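Local coordinates for protein convulxin alpha (Crotalus durissus, PDB 1UMR) that activates platelets as a snake venom lectin subunit by binding the platelet collagen receptor glycoprotein VI, at residues E29-K34 with F127-P132. Residues are numbered along the deposited sequence; the frame is centred on the assembly and turned at random.
Sequences EWFCTK and FVCKFP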
loop_
_atom_site.group_PDB
_atom_site.type_symbol
_atom_site.label_atom_id
_atom_site.label_comp_id
_atom_site.label_asym_id
_atom_site.label_seq_id
_atom_site.Cartn_x
_atom_site.Cartn_y
_atom_site.Cartn_z
ATOM N N GLU A 29 50.918 -9.571 -16.460
ATOM C CA GLU A 29 50.023 -8.699 -17.202
ATOM C C GLU A 29 50.848 -7.849 -18.218
ATOM O O GLU A 29 50.410 -7.612 -19.372
ATOM C CB GLU A 29 49.268 -7.835 -16.263
ATOM C CG GLU A 29 48.850 -6.559 -16.915
ATOM C CD GLU A 29 47.551 -6.823 -17.724
ATOM O OE1 GLU A 29 47.032 -5.987 -18.461
ATOM O OE2 GLU A 29 47.026 -7.901 -17.585
ATOM N N TRP A 30 52.068 -7.438 -17.863
ATOM C CA TRP A 30 52.810 -6.647 -18.864
ATOM C C TRP A 30 53.280 -7.562 -20.018
ATOM O O TRP A 30 53.131 -7.250 -21.232
ATOM C CB TRP A 30 54.020 -6.071 -18.215
ATOM C CG TRP A 30 54.913 -5.083 -19.002
ATOM C CD1 TRP A 30 54.610 -4.297 -20.145
ATOM C CD2 TRP A 30 56.293 -4.846 -18.705
ATOM N NE1 TRP A 30 55.741 -3.577 -20.494
ATOM C CE2 TRP A 30 56.764 -3.868 -19.610
ATOM C CE3 TRP A 30 57.143 -5.265 -17.655
ATOM C CZ2 TRP A 30 58.060 -3.328 -19.522
ATOM C CZ3 TRP A 30 58.461 -4.771 -17.616
ATOM C CH2 TRP A 30 58.890 -3.805 -18.531
ATOM N N PHE A 31 53.848 -8.692 -19.646
ATOM C CA PHE A 31 54.141 -9.648 -20.691
ATOM C C PHE A 31 52.883 -9.860 -21.651
ATOM O O PHE A 31 53.030 -9.821 -22.897
ATOM C CB PHE A 31 54.619 -10.951 -20.058
ATOM C CG PHE A 31 54.952 -12.028 -21.081
ATOM C CD1 PHE A 31 53.945 -12.909 -21.526
ATOM C CD2 PHE A 31 56.262 -12.130 -21.639
ATOM C CE1 PHE A 31 54.229 -13.915 -22.536
ATOM C CE2 PHE A 31 56.531 -13.066 -22.686
ATOM C CZ PHE A 31 55.502 -13.991 -23.111
ATOM N N CYS A 32 51.683 -10.105 -21.099
ATOM C CA CYS A 32 50.510 -10.349 -21.991
ATOM C C CYS A 32 50.402 -9.193 -22.995
ATOM O O CYS A 32 50.239 -9.377 -24.171
ATOM C CB CYS A 32 49.189 -10.517 -21.239
ATOM S SG CYS A 32 49.208 -12.082 -20.414
ATOM N N THR A 33 50.621 -7.992 -22.502
ATOM C CA THR A 33 50.310 -6.799 -23.222
ATOM C C THR A 33 51.225 -6.708 -24.476
ATOM O O THR A 33 50.867 -6.092 -25.532
ATOM C CB THR A 33 50.575 -5.721 -22.099
ATOM O OG1 THR A 33 49.359 -5.009 -21.647
ATOM C CG2 THR A 33 51.672 -4.786 -22.383
ATOM N N LYS A 34 52.407 -7.328 -24.360
ATOM C CA LYS A 34 53.420 -7.225 -25.376
ATOM C C LYS A 34 53.095 -8.250 -26.503
ATOM O O LYS A 34 53.636 -8.117 -27.554
ATOM C CB LYS A 34 54.838 -7.520 -24.841
ATOM C CG LYS A 34 55.365 -6.523 -23.714
ATOM C CD LYS A 34 56.711 -7.072 -23.168
ATOM C CE LYS A 34 57.465 -6.069 -22.274
ATOM N NZ LYS A 34 58.529 -6.805 -21.537
ATOM N N PHE A 127 50.542 -18.172 -16.165
ATOM C CA PHE A 127 49.466 -17.242 -16.337
ATOM C C PHE A 127 48.874 -17.445 -17.713
ATOM O O PHE A 127 49.563 -18.051 -18.610
ATOM C CB PHE A 127 50.026 -15.853 -16.185
ATOM C CG PHE A 127 51.124 -15.564 -17.101
ATOM C CD1 PHE A 127 52.410 -15.842 -16.746
ATOM C CD2 PHE A 127 50.895 -14.974 -18.339
ATOM C CE1 PHE A 127 53.498 -15.542 -17.593
ATOM C CE2 PHE A 127 51.987 -14.653 -19.155
ATOM C CZ PHE A 127 53.317 -14.967 -18.750
ATOM N N VAL A 128 47.610 -16.991 -17.874
ATOM C CA VAL A 128 46.925 -17.055 -19.153
ATOM C C VAL A 128 46.778 -15.706 -19.766
ATOM O O VAL A 128 46.436 -14.785 -19.058
ATOM C CB VAL A 128 45.540 -17.758 -18.985
ATOM C CG1 VAL A 128 44.692 -17.827 -20.331
ATOM C CG2 VAL A 128 45.772 -19.141 -18.500
ATOM N N CYS A 129 47.095 -15.569 -21.071
ATOM C CA CYS A 129 46.885 -14.331 -21.832
ATOM C C CYS A 129 45.597 -14.365 -22.701
ATOM O O CYS A 129 45.145 -15.441 -23.139
ATOM C CB CYS A 129 48.049 -14.028 -22.727
ATOM S SG CYS A 129 49.540 -13.579 -21.803
ATOM N N LYS A 130 44.970 -13.216 -22.902
ATOM C CA LYS A 130 43.768 -13.105 -23.742
ATOM C C LYS A 130 43.792 -11.848 -24.577
ATOM O O LYS A 130 44.295 -10.808 -24.163
ATOM C CB LYS A 130 42.463 -13.271 -22.959
ATOM C CG LYS A 130 41.151 -12.699 -23.626
ATOM C CD LYS A 130 40.005 -12.726 -22.576
ATOM C CE LYS A 130 38.647 -12.124 -23.092
ATOM N NZ LYS A 130 37.509 -12.397 -22.176
ATOM N N PHE A 131 43.359 -11.967 -25.820
ATOM C CA PHE A 131 43.211 -10.806 -26.693
ATOM C C PHE A 131 42.206 -11.043 -27.815
ATOM O O PHE A 131 41.875 -12.190 -28.084
ATOM C CB PHE A 131 44.543 -10.372 -27.260
ATOM C CG PHE A 131 44.980 -11.110 -28.454
ATOM C CD1 PHE A 131 45.899 -12.153 -28.365
ATOM C CD2 PHE A 131 44.591 -10.672 -29.707
ATOM C CE1 PHE A 131 46.397 -12.823 -29.489
ATOM C CE2 PHE A 131 45.061 -11.276 -30.862
ATOM C CZ PHE A 131 45.998 -12.373 -30.773
ATOM N N PRO A 132 41.651 -9.963 -28.391
ATOM C CA PRO A 132 40.667 -10.097 -29.485
ATOM C C PRO A 132 41.338 -9.923 -30.843
ATOM O O PRO A 132 41.786 -8.858 -31.104
ATOM C CB PRO A 132 39.744 -8.945 -29.251
ATOM C CG PRO A 132 40.710 -7.755 -28.593
ATOM C CD PRO A 132 41.894 -8.546 -28.000
#
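Cys32 on the helix and Cys129 on the strand are joined by a disulfide, SG to SG 2.1 Å, whose chi3 of -80° sets the two CB atoms on a left-handed twist. Both half-cystines carry SG beside the backbone N and anti to the carbonyl carbon, and the bridge draws their CA atoms to 5.4 Å, the closest CA pair between residues 29-34 and 127-132. Beside this covalent link lies an aromatic pair. The CD1 corner of Phe31 meets the CZ–CE2 side of Phe127, with Phe31 CD1 3.5 Å from Phe127 CZ; the ring planes stand at 74° in an oblique arrangement. Cys32 SG also lies 3.9 Å from Phe127 CD2, an oblique sulfur-aromatic contact. Phe127 reaches the helix with CG between its backbone N and carbonyl carbon (chi1 56°). No hydrogen bond crosses the interface, so one covalent bond and apolar packing hold it. Further out, Phe19 of strand 14-20 makes an edge-to-face pair with Phe31, and Leu41 touches both Cys32 and Phe127. Backbone hydrogen bonds of Cys129 with Arg17 of strand 14-20 and of Lys130 with His40 of strand 40-41 fix the strand between its antiparallel neighbours. A helix following the N-terminal strands, tied by a disulfide to the C-terminal strand, is characteristic of the C-type lectin fold, retained here in a snaclec.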